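Local coordinates for protein ubiquitin-activating enzyme E1-like (Saccharomyces cerevisiae, PDB 3ONH) that serves, with AOS1, as the ATP-dependent E1 that activates SMT3 (yeast SUMO), this chain being its ubiquitin-fold domain, which binds the E2 Ubc9, at residues Y35-L41 with I74-E80; Q47-F51 with E65-G69; C6-I10 with L106-P112. All coordinates share one frame; numbering follows the deposited sequence.

In the fold
Contact 1 is part of the mixed beta-sheet of this ubiquitin-fold domain; contacts 2 and 3 bind loops to that sheet. Contact 1 is the largest, a partly buried antiparallel strand pair whose apolar end is covered and whose acidic end reaches the surface. Contact 2 lies next to it, strand 48-52 pairing with strand 39-43, and Leu68 packs on Ile74. It is buried: a loop is held to an edge strand by an arginine over a small leucine-isoleucine cluster. Contact 3, partly buried, lies across the chain's centre from contact 2, where a proline-containing loop follows strand 6-12 mainly by van der Waals packing; it meets contact 1 where Val111 touches Tyr35.

Contact 1 (Y35-L41 with I74-E80); sequences YPQDISL and ILFSDEE
Tyr35, from the loop before strand 39-43, and Phe76 of strand 73-78 form a T-shaped (edge-to-face) pair beside the antiparallel pairing of these strands in the sheet of the ubiquitin-fold domain, ring centroids 5.0 Å and planes 60° apart. Phe76 turns its edge to Tyr35, with CD2 3.6 Å above the plane of the tyrosine ring, displaced toward its rim. The phenylalanine CG lies opposite the backbone N (chi1 -162°), which swings the ring across toward strand 39-41, so that CD1 touches Leu41 CD1 and CZ touches Ile39 CG2. This apolar side is closed by helix 22-33, where Ile29 meets Phe76 and Val26 meets Leu41. The packing is tightest at the far end: Leu41 CD2 and Ile74 CG2 stand only 3.3 Å apart, less than a usual carbon-carbon contact.

Between the two ends Ser40 and Ser77 are a hydrogen-bonded pair. Ser77 N gives a nearly straight bond to Ser40 O (2.8 Å), and Ser40 N returns one to Ser77 O (2.9 Å). On the serine face, the Glu79 side chain folds over Ser40, with OE2 against Ser40 CB.

The 36-38 turn is looser and more open to solvent. Pro36 CG lies against Asp78 OD2, a carboxylate oxygen that also accepts from Arg86 N, while OD1 takes Gly81 N. Asp38 OD2 and Glu80 OE1 sit 3.7 Å apart, probably at some electrostatic cost. A water bridges Glu79 O and, weakly, Asp38 OD2. Glu80 OE1 is held in place by Asp38 N, which meets it nearly in line with its C-O bond at 3.1 Å.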
loop_
_atom_site.group_PDB
_atom_site.type_symbol
_atom_site.label_atom_id
_atom_site.label_comp_id
_atom_site.label_asym_id
_atom_site.label_seq_id
_atom_site.Cartn_x
_atom_site.Cartn_y
_atom_site.Cartn_z
ATOM N N TYR A 35 3.128 -7.728 -7.533
ATOM C CA TYR A 35 2.438 -8.676 -6.674
ATOM C C TYR A 35 1.381 -9.374 -7.517
ATOM O O TYR A 35 1.066 -8.921 -8.612
ATOM C CB TYR A 35 1.794 -7.969 -5.481
ATOM C CG TYR A 35 2.781 -7.530 -4.431
ATOM C CD1 TYR A 35 3.189 -8.395 -3.425
ATOM C CD2 TYR A 35 3.289 -6.242 -4.433
ATOM C CE1 TYR A 35 4.088 -8.001 -2.464
ATOM C CE2 TYR A 35 4.190 -5.836 -3.472
ATOM C CZ TYR A 35 4.589 -6.721 -2.496
ATOM O OH TYR A 35 5.490 -6.316 -1.541
ATOM N N PRO A 36 0.840 -10.491 -7.014
ATOM C CA PRO A 36 -0.222 -11.215 -7.720
ATOM C C PRO A 36 -1.581 -10.576 -7.468
ATOM O O PRO A 36 -1.650 -9.490 -6.901
ATOM C CB PRO A 36 -0.189 -12.600 -7.077
ATOM C CG PRO A 36 1.049 -12.629 -6.223
ATOM C CD PRO A 36 1.312 -11.228 -5.836
ATOM N N GLN A 37 -2.656 -11.242 -7.871
ATOM C CA GLN A 37 -3.982 -10.677 -7.668
ATOM C C GLN A 37 -4.414 -10.722 -6.210
ATOM O O GLN A 37 -4.894 -9.734 -5.668
ATOM C CB GLN A 37 -5.000 -11.379 -8.552
ATOM C CG GLN A 37 -4.584 -11.376 -9.995
ATOM C CD GLN A 37 -3.958 -10.053 -10.416
ATOM O OE1 GLN A 37 -4.641 -9.162 -10.924
ATOM N NE2 GLN A 37 -2.652 -9.922 -10.209
ATOM N N ASP A 38 -4.241 -11.872 -5.578
ATOM C CA ASP A 38 -4.602 -12.023 -4.179
ATOM C C ASP A 38 -3.546 -11.399 -3.287
ATOM O O ASP A 38 -2.416 -11.877 -3.227
ATOM C CB ASP A 38 -4.764 -13.489 -3.814
ATOM C CG ASP A 38 -5.917 -14.149 -4.529
ATOM O OD1 ASP A 38 -6.775 -13.421 -5.066
ATOM O OD2 ASP A 38 -5.968 -15.402 -4.546
ATOM N N ILE A 39 -3.939 -10.356 -2.569
ATOM C CA ILE A 39 -3.011 -9.557 -1.793
ATOM C C ILE A 39 -3.578 -9.235 -0.413
ATOM O O ILE A 39 -4.768 -9.439 -0.152
ATOM C CB ILE A 39 -2.696 -8.250 -2.543
ATOM C CG1 ILE A 39 -1.202 -8.142 -2.792
ATOM C CG2 ILE A 39 -3.288 -7.029 -1.835
ATOM C CD1 ILE A 39 -0.682 -9.250 -3.648
ATOM N N SER A 40 -2.712 -8.745 0.469
ATOM C CA SER A 40 -3.129 -8.269 1.783
ATOM C C SER A 40 -2.555 -6.882 2.024
ATOM O O SER A 40 -1.371 -6.656 1.807
ATOM C CB SER A 40 -2.633 -9.215 2.880
ATOM O OG SER A 40 -3.613 -9.372 3.888
ATOM N N LEU A 41 -3.402 -5.960 2.472
ATOM C CA LEU A 41 -2.977 -4.609 2.831
ATOM C C LEU A 41 -3.371 -4.319 4.273
ATOM O O LEU A 41 -4.549 -4.240 4.609
ATOM C CB LEU A 41 -3.593 -3.572 1.893
ATOM C CG LEU A 41 -2.971 -2.170 1.907
ATOM C CD1 LEU A 41 -3.372 -1.395 0.665
ATOM C CD2 LEU A 41 -3.355 -1.393 3.155
ATOM N N ILE A 74 2.119 1.056 5.922
ATOM C CA ILE A 74 1.289 0.029 5.316
ATOM C C ILE A 74 2.131 -1.186 4.983
ATOM O O ILE A 74 3.236 -1.052 4.472
ATOM C CB ILE A 74 0.623 0.546 4.030
ATOM C CG1 ILE A 74 -0.305 1.706 4.360
ATOM C CG2 ILE A 74 -0.150 -0.560 3.356
ATOM C CD1 ILE A 74 -1.185 1.432 5.536
ATOM N N LEU A 75 1.616 -2.372 5.295
ATOM C CA LEU A 75 2.285 -3.614 4.936
ATOM C C LEU A 75 1.507 -4.315 3.830
ATOM O O LEU A 75 0.346 -4.668 4.005
ATOM C CB LEU A 75 2.419 -4.537 6.147
ATOM C CG LEU A 75 3.078 -5.879 5.858
ATOM C CD1 LEU A 75 4.569 -5.706 5.619
ATOM C CD2 LEU A 75 2.836 -6.834 7.001
ATOM N N PHE A 76 2.157 -4.526 2.695
ATOM C CA PHE A 76 1.488 -5.040 1.514
ATOM C C PHE A 76 2.063 -6.405 1.189
ATOM O O PHE A 76 3.245 -6.513 0.863
ATOM C CB PHE A 76 1.728 -4.081 0.353
ATOM C CG PHE A 76 0.766 -4.243 -0.780
ATOM C CD1 PHE A 76 -0.352 -3.431 -0.877
ATOM C CD2 PHE A 76 0.986 -5.191 -1.760
ATOM C CE1 PHE A 76 -1.242 -3.567 -1.928
ATOM C CE2 PHE A 76 0.103 -5.332 -2.812
ATOM C CZ PHE A 76 -1.015 -4.523 -2.895
ATOM N N SER A 77 1.233 -7.441 1.284
ATOM C CA SER A 77 1.696 -8.816 1.194
ATOM C C SER A 77 1.078 -9.639 0.062
ATOM O O SER A 77 -0.019 -9.352 -0.415
ATOM C CB SER A 77 1.436 -9.542 2.515
ATOM O OG SER A 77 2.096 -8.910 3.591
ATOM N N ASP A 78 1.806 -10.684 -0.328
ATOM C CA ASP A 78 1.383 -11.659 -1.336
ATOM C C ASP A 78 0.604 -12.795 -0.668
ATOM O O ASP A 78 1.120 -13.482 0.214
ATOM C CB ASP A 78 2.634 -12.189 -2.068
ATOM C CG ASP A 78 2.372 -13.443 -2.909
ATOM O OD1 ASP A 78 1.452 -14.227 -2.595
ATOM O OD2 ASP A 78 3.125 -13.660 -3.885
ATOM N N GLU A 79 -0.640 -12.998 -1.085
ATOM C CA GLU A 79 -1.487 -13.990 -0.422
ATOM C C GLU A 79 -1.858 -15.164 -1.314
ATOM O O GLU A 79 -2.611 -16.044 -0.907
ATOM C CB GLU A 79 -2.759 -13.342 0.130
ATOM C CG GLU A 79 -2.513 -12.293 1.202
ATOM C CD GLU A 79 -1.927 -12.882 2.472
ATOM O OE1 GLU A 79 -2.071 -14.103 2.688
ATOM O OE2 GLU A 79 -1.324 -12.123 3.259
ATOM N N GLU A 80 -1.339 -15.173 -2.535
ATOM C CA GLU A 80 -1.530 -16.313 -3.416
ATOM C C GLU A 80 -0.488 -17.342 -3.000
ATOM O O GLU A 80 -0.770 -18.537 -2.913
ATOM C CB GLU A 80 -1.353 -15.902 -4.876
ATOM C CG GLU A 80 -2.234 -16.671 -5.852
ATOM C CD GLU A 80 -2.881 -15.775 -6.902
ATOM O OE1 GLU A 80 -3.027 -14.563 -6.648
ATOM O OE2 GLU A 80 -3.258 -16.286 -7.981
HETATM O O HOH W 1 -5.293 -17.031 -1.717
#

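Contact 2 (Q47-F51 with E65-G69); sequences QRLLF and EINLG
Arg48 stretches from the 47-51 segment to the loop at Ile66 and Asn67 and grips two successive carbonyl oxygens there. From CB, which is directed at the loop, the chain leaves with CG opposite the carbonyl carbon (chi1 -69°). It runs straight to CD and then bends at chi3, which carries the guanidinium across the gap. NE is held on its own side of the contact by Asn46 OD1. CZ lies 3.5 Å from Ile66 O, and Leu50 CD2 of the same strand stands 4.2 Å above the centre of the guanidinium plane. NH1 makes the main bond, to Ile66 O at 2.9 Å; the donor is tilted 34° from the carbonyl plane, and the oxygen sits 20° out of the guanidinium plane. NH1 also rests against Asn67 CB. NH2 reaches Asn67 O at 3.1 Å and Ile66 O, both weakly, and forms a salt bridge with Asp43 OD2. With Asn46, Asp43 and the two carbonyls all engaged, the rotation of the guanidinium is probably well fixed, and the positive charge is likely to be offset by Asp43.

Beneath the arginine the contact is apolar. Leu50 and Leu68 meet end on, CD1 of Leu50 3.7 Å from CD2 of Leu68. Leu50 CD1 also approaches Ile66 CD1, at 4.1 Å, and Leu68 CD2 lies close to Arg48 NH2 as well, joining the two layers.

In the ubiquitin-fold domain this pins a long connecting loop to an edge of the sheet. A classic beta bulge sets Leu50 and Phe51 together opposite Leu41 of strand 39-43, while Ile66 leans on Leu22 at the start of helix 22-33 and Leu68 on Ile74 of strand 73-78.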
loop_
_atom_site.group_PDB
_atom_site.type_symbol
_atom_site.label_atom_id
_atom_site.label_comp_id
_atom_site.label_asym_id
_atom_site.label_seq_id
_atom_site.Cartn_x
_atom_site.Cartn_y
_atom_site.Cartn_z
ATOM N N GLN A 47 -2.038 -2.437 13.194
ATOM C CA GLN A 47 -2.446 -3.806 12.866
ATOM C C GLN A 47 -3.879 -3.984 12.337
ATOM O O GLN A 47 -4.520 -4.994 12.621
ATOM C CB GLN A 47 -2.211 -4.734 14.064
ATOM C CG GLN A 47 -0.744 -4.992 14.374
ATOM C CD GLN A 47 -0.064 -5.873 13.335
ATOM O OE1 GLN A 47 1.064 -5.605 12.918
ATOM N NE2 GLN A 47 -0.751 -6.930 12.910
ATOM N N ARG A 48 -4.373 -3.024 11.559
ATOM C CA ARG A 48 -5.700 -3.138 10.960
ATOM C C ARG A 48 -5.621 -3.771 9.577
ATOM O O ARG A 48 -4.913 -3.278 8.706
ATOM C CB ARG A 48 -6.356 -1.761 10.848
ATOM C CG ARG A 48 -6.731 -1.131 12.178
ATOM C CD ARG A 48 -7.344 0.252 11.987
ATOM N NE ARG A 48 -6.458 1.128 11.229
ATOM C CZ ARG A 48 -6.862 2.153 10.488
ATOM N NH1 ARG A 48 -8.148 2.461 10.393
ATOM N NH2 ARG A 48 -5.966 2.875 9.833
ATOM N N LEU A 49 -6.338 -4.871 9.373
ATOM C CA LEU A 49 -6.450 -5.449 8.040
ATOM C C LEU A 49 -7.411 -4.590 7.252
ATOM O O LEU A 49 -8.609 -4.587 7.502
ATOM C CB LEU A 49 -6.942 -6.893 8.087
ATOM C CG LEU A 49 -6.992 -7.608 6.732
ATOM C CD1 LEU A 49 -5.727 -7.347 5.917
ATOM C CD2 LEU A 49 -7.208 -9.102 6.919
ATOM N N LEU A 50 -6.869 -3.848 6.301
ATOM C CA LEU A 50 -7.651 -2.863 5.581
ATOM C C LEU A 50 -8.223 -3.423 4.288
ATOM O O LEU A 50 -9.244 -2.950 3.789
ATOM C CB LEU A 50 -6.786 -1.636 5.312
ATOM C CG LEU A 50 -6.443 -0.877 6.594
ATOM C CD1 LEU A 50 -5.669 0.391 6.280
ATOM C CD2 LEU A 50 -7.716 -0.555 7.332
ATOM N N PHE A 51 -7.581 -4.464 3.767
ATOM C CA PHE A 51 -7.979 -5.020 2.485
ATOM C C PHE A 51 -7.287 -6.332 2.233
ATOM O O PHE A 51 -6.091 -6.467 2.466
ATOM C CB PHE A 51 -7.626 -4.029 1.372
ATOM C CG PHE A 51 -8.026 -4.488 0.002
ATOM C CD1 PHE A 51 -9.123 -3.931 -0.637
ATOM C CD2 PHE A 51 -7.303 -5.471 -0.650
ATOM C CE1 PHE A 51 -9.489 -4.348 -1.905
ATOM C CE2 PHE A 51 -7.666 -5.895 -1.913
ATOM C CZ PHE A 51 -8.760 -5.332 -2.542
ATOM N N GLU A 65 -10.340 8.394 4.583
ATOM C CA GLU A 65 -11.621 7.900 5.075
ATOM C C GLU A 65 -11.466 6.596 5.864
ATOM O O GLU A 65 -12.283 6.284 6.730
ATOM C CB GLU A 65 -12.608 7.722 3.919
ATOM C CG GLU A 65 -13.308 9.003 3.484
ATOM C CD GLU A 65 -14.148 8.816 2.228
ATOM O OE1 GLU A 65 -13.903 7.847 1.482
ATOM O OE2 GLU A 65 -15.053 9.641 1.984
ATOM N N ILE A 66 -10.421 5.834 5.567
ATOM C CA ILE A 66 -10.120 4.643 6.355
ATOM C C ILE A 66 -9.029 4.937 7.378
ATOM O O ILE A 66 -8.411 4.035 7.928
ATOM C CB ILE A 66 -9.696 3.458 5.479
ATOM C CG1 ILE A 66 -8.398 3.785 4.755
ATOM C CG2 ILE A 66 -10.788 3.112 4.488
ATOM C CD1 ILE A 66 -7.971 2.719 3.778
ATOM N N ASN A 67 -8.803 6.219 7.617
ATOM C CA ASN A 67 -7.930 6.671 8.682
ATOM C C ASN A 67 -6.458 6.337 8.508
ATOM O O ASN A 67 -5.790 5.903 9.446
ATOM C CB ASN A 67 -8.430 6.163 10.027
ATOM C CG ASN A 67 -8.563 7.271 11.023
ATOM O OD1 ASN A 67 -9.662 7.588 11.473
ATOM N ND2 ASN A 67 -7.447 7.903 11.351
ATOM N N LEU A 68 -5.961 6.534 7.299
ATOM C CA LEU A 68 -4.531 6.499 7.062
ATOM C C LEU A 68 -4.090 7.945 6.978
ATOM O O LEU A 68 -4.867 8.799 6.579
ATOM C CB LEU A 68 -4.224 5.786 5.752
ATOM C CG LEU A 68 -4.572 4.303 5.671
ATOM C CD1 LEU A 68 -4.381 3.810 4.248
ATOM C CD2 LEU A 68 -3.730 3.500 6.645
ATOM N N GLY A 69 -2.856 8.230 7.366
ATOM C CA GLY A 69 -2.361 9.590 7.279
ATOM C C GLY A 69 -0.851 9.661 7.348
ATOM O O GLY A 69 -0.164 8.646 7.247
#

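Contact 3 (C6-I10 with L106-P112); sequences CRGVI and LPDVEVP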
loop_
_atom_site.group_PDB
_atom_site.type_symbol
_atom_site.label_atom_id
_atom_site.label_comp_id
_atom_site.label_asym_id
_atom_site.label_seq_id
_atom_site.Cartn_x
_atom_site.Cartn_y
_atom_site.Cartn_z
ATOM N N CYS A 6 10.749 -5.527 2.525
ATOM C CA CYS A 6 11.215 -4.388 1.755
ATOM C C CYS A 6 10.626 -3.121 2.362
ATOM O O CYS A 6 9.581 -3.162 3.015
ATOM C CB CYS A 6 10.842 -4.533 0.283
ATOM S SG CYS A 6 11.519 -6.017 -0.429
ATOM N N ARG A 7 11.314 -2.004 2.178
ATOM C CA ARG A 7 10.862 -0.754 2.764
ATOM C C ARG A 7 11.014 0.401 1.791
ATOM O O ARG A 7 11.962 0.447 1.011
ATOM C CB ARG A 7 11.624 -0.465 4.059
ATOM C CG ARG A 7 11.407 -1.508 5.143
ATOM C CD ARG A 7 12.342 -1.301 6.325
ATOM N NE ARG A 7 12.188 -2.352 7.327
ATOM C CZ ARG A 7 11.147 -2.442 8.146
ATOM N NH1 ARG A 7 10.172 -1.546 8.082
ATOM N NH2 ARG A 7 11.083 -3.425 9.030
ATOM N N GLY A 8 10.069 1.324 1.847
ATOM C CA GLY A 8 10.132 2.532 1.047
ATOM C C GLY A 8 9.236 3.621 1.601
ATOM O O GLY A 8 8.433 3.366 2.499
ATOM N N VAL A 9 9.380 4.832 1.072
ATOM C CA VAL A 9 8.515 5.946 1.417
ATOM C C VAL A 9 7.633 6.314 0.231
ATOM O O VAL A 9 8.119 6.488 -0.886
ATOM C CB VAL A 9 9.332 7.192 1.833
ATOM C CG1 VAL A 9 8.426 8.409 1.984
ATOM C CG2 VAL A 9 10.088 6.932 3.116
ATOM N N ILE A 10 6.333 6.420 0.482
ATOM C CA ILE A 10 5.412 6.987 -0.493
ATOM C C ILE A 10 5.290 8.481 -0.246
ATOM O O ILE A 10 4.958 8.904 0.859
ATOM C CB ILE A 10 4.018 6.343 -0.389
ATOM C CG1 ILE A 10 4.087 4.862 -0.749
ATOM C CG2 ILE A 10 3.041 7.044 -1.298
ATOM C CD1 ILE A 10 2.769 4.128 -0.579
ATOM N N LEU A 106 5.226 6.600 -5.644
ATOM C CA LEU A 106 5.683 5.366 -5.020
ATOM C C LEU A 106 7.189 5.197 -5.176
ATOM O O LEU A 106 7.753 5.489 -6.224
ATOM C CB LEU A 106 4.964 4.143 -5.601
ATOM C CG LEU A 106 3.465 3.979 -5.329
ATOM C CD1 LEU A 106 3.037 2.534 -5.515
ATOM C CD2 LEU A 106 3.120 4.430 -3.939
ATOM N N PRO A 107 7.847 4.704 -4.126
ATOM C CA PRO A 107 9.299 4.527 -4.162
ATOM C C PRO A 107 9.748 3.447 -5.147
ATOM O O PRO A 107 9.107 2.398 -5.279
ATOM C CB PRO A 107 9.624 4.094 -2.731
ATOM C CG PRO A 107 8.363 3.471 -2.235
ATOM C CD PRO A 107 7.276 4.321 -2.825
ATOM N N ASP A 108 10.855 3.702 -5.829
ATOM C CA ASP A 108 11.470 2.669 -6.650
ATOM C C ASP A 108 12.312 1.752 -5.777
ATOM O O ASP A 108 13.450 2.068 -5.435
ATOM C CB ASP A 108 12.270 3.276 -7.798
ATOM C CG ASP A 108 11.373 3.732 -8.935
ATOM O OD1 ASP A 108 11.154 2.933 -9.869
ATOM O OD2 ASP A 108 10.863 4.873 -8.884
ATOM N N VAL A 109 11.710 0.624 -5.403
ATOM C CA VAL A 109 12.317 -0.352 -4.506
ATOM C C VAL A 109 12.436 -1.702 -5.208
ATOM O O VAL A 109 11.643 -2.024 -6.092
ATOM C CB VAL A 109 11.455 -0.554 -3.242
ATOM C CG1 VAL A 109 12.047 -1.640 -2.359
ATOM C CG2 VAL A 109 11.307 0.743 -2.480
ATOM N N GLU A 110 13.429 -2.488 -4.809
ATOM C CA GLU A 110 13.614 -3.826 -5.354
ATOM C C GLU A 110 12.858 -4.837 -4.509
ATOM O O GLU A 110 13.190 -5.039 -3.340
ATOM C CB GLU A 110 15.097 -4.189 -5.372
ATOM C CG GLU A 110 15.443 -5.339 -6.294
ATOM C CD GLU A 110 16.939 -5.439 -6.547
ATOM O OE1 GLU A 110 17.668 -5.889 -5.633
ATOM O OE2 GLU A 110 17.384 -5.057 -7.655
ATOM N N VAL A 111 11.835 -5.454 -5.100
ATOM C CA VAL A 111 11.015 -6.437 -4.403
ATOM C C VAL A 111 11.120 -7.767 -5.106
ATOM O O VAL A 111 10.481 -7.989 -6.128
ATOM C CB VAL A 111 9.537 -6.029 -4.343
ATOM C CG1 VAL A 111 8.762 -7.041 -3.541
ATOM C CG2 VAL A 111 9.394 -4.654 -3.726
ATOM N N PRO A 112 11.928 -8.669 -4.551
ATOM C CA PRO A 112 12.227 -9.942 -5.197
ATOM C C PRO A 112 11.174 -10.997 -4.894
ATOM O O PRO A 112 10.394 -10.831 -3.959
ATOM C CB PRO A 112 13.549 -10.362 -4.542
ATOM C CG PRO A 112 13.771 -9.383 -3.364
ATOM C CD PRO A 112 12.529 -8.577 -3.210
#
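Ile10 and Leu106 run alongside each other with their tips in the same direction, where loop 106-112 leaves strand 104-105 and continues antiparallel beside strand 6-12 of the ubiquitin-fold domain. Yet the two segments do not pair as strands: their CA atoms are 4.8 Å apart at Ile10 and Leu106 but 6.5 Å apart at Cys6 and Val111. The other side of the strand is occupied by strand 84-95, to which Cys6, Gly8 and Ile10 bond through their backbones.

Apolar side-chain contacts dominate. Leu106 CD2 presses against Ile10 CG1 and CD1, each at 3.4 Å, closer than methyl and methylene carbons normally sit. Leu106 CG is set opposite its carbonyl carbon (chi1 -67°), which brings that branch back to Ile10 although CB heads away from the strand. Helix 22-33 lies against this end, with Phe25 on Ile10 and Leu28, Ile29 and Tyr33 on Leu106. At the opposite end Cys6 CB meets Val109 CG1, and Cys6 SG faces Val111 CG2 and Pro112 CD, both on the loop side.

A second group sets side-chain carbons against the backbone. Gly8 has no side chain, and Pro107 CG comes to 3.8 Å from its CA, with Val109 CG2 lying a little farther off. Val109 CG2 also rests on Arg7 O at 3.6 Å.

Around the contact Pro107 O accepts from Tyr33 OH and Val111 O from Arg86 NH1, while Arg7, on the strand, makes a salt bridge to Glu90. The closest approach within the pair is made by the ring of Pro107, whose CD sits 3.0 Å from Val9 O.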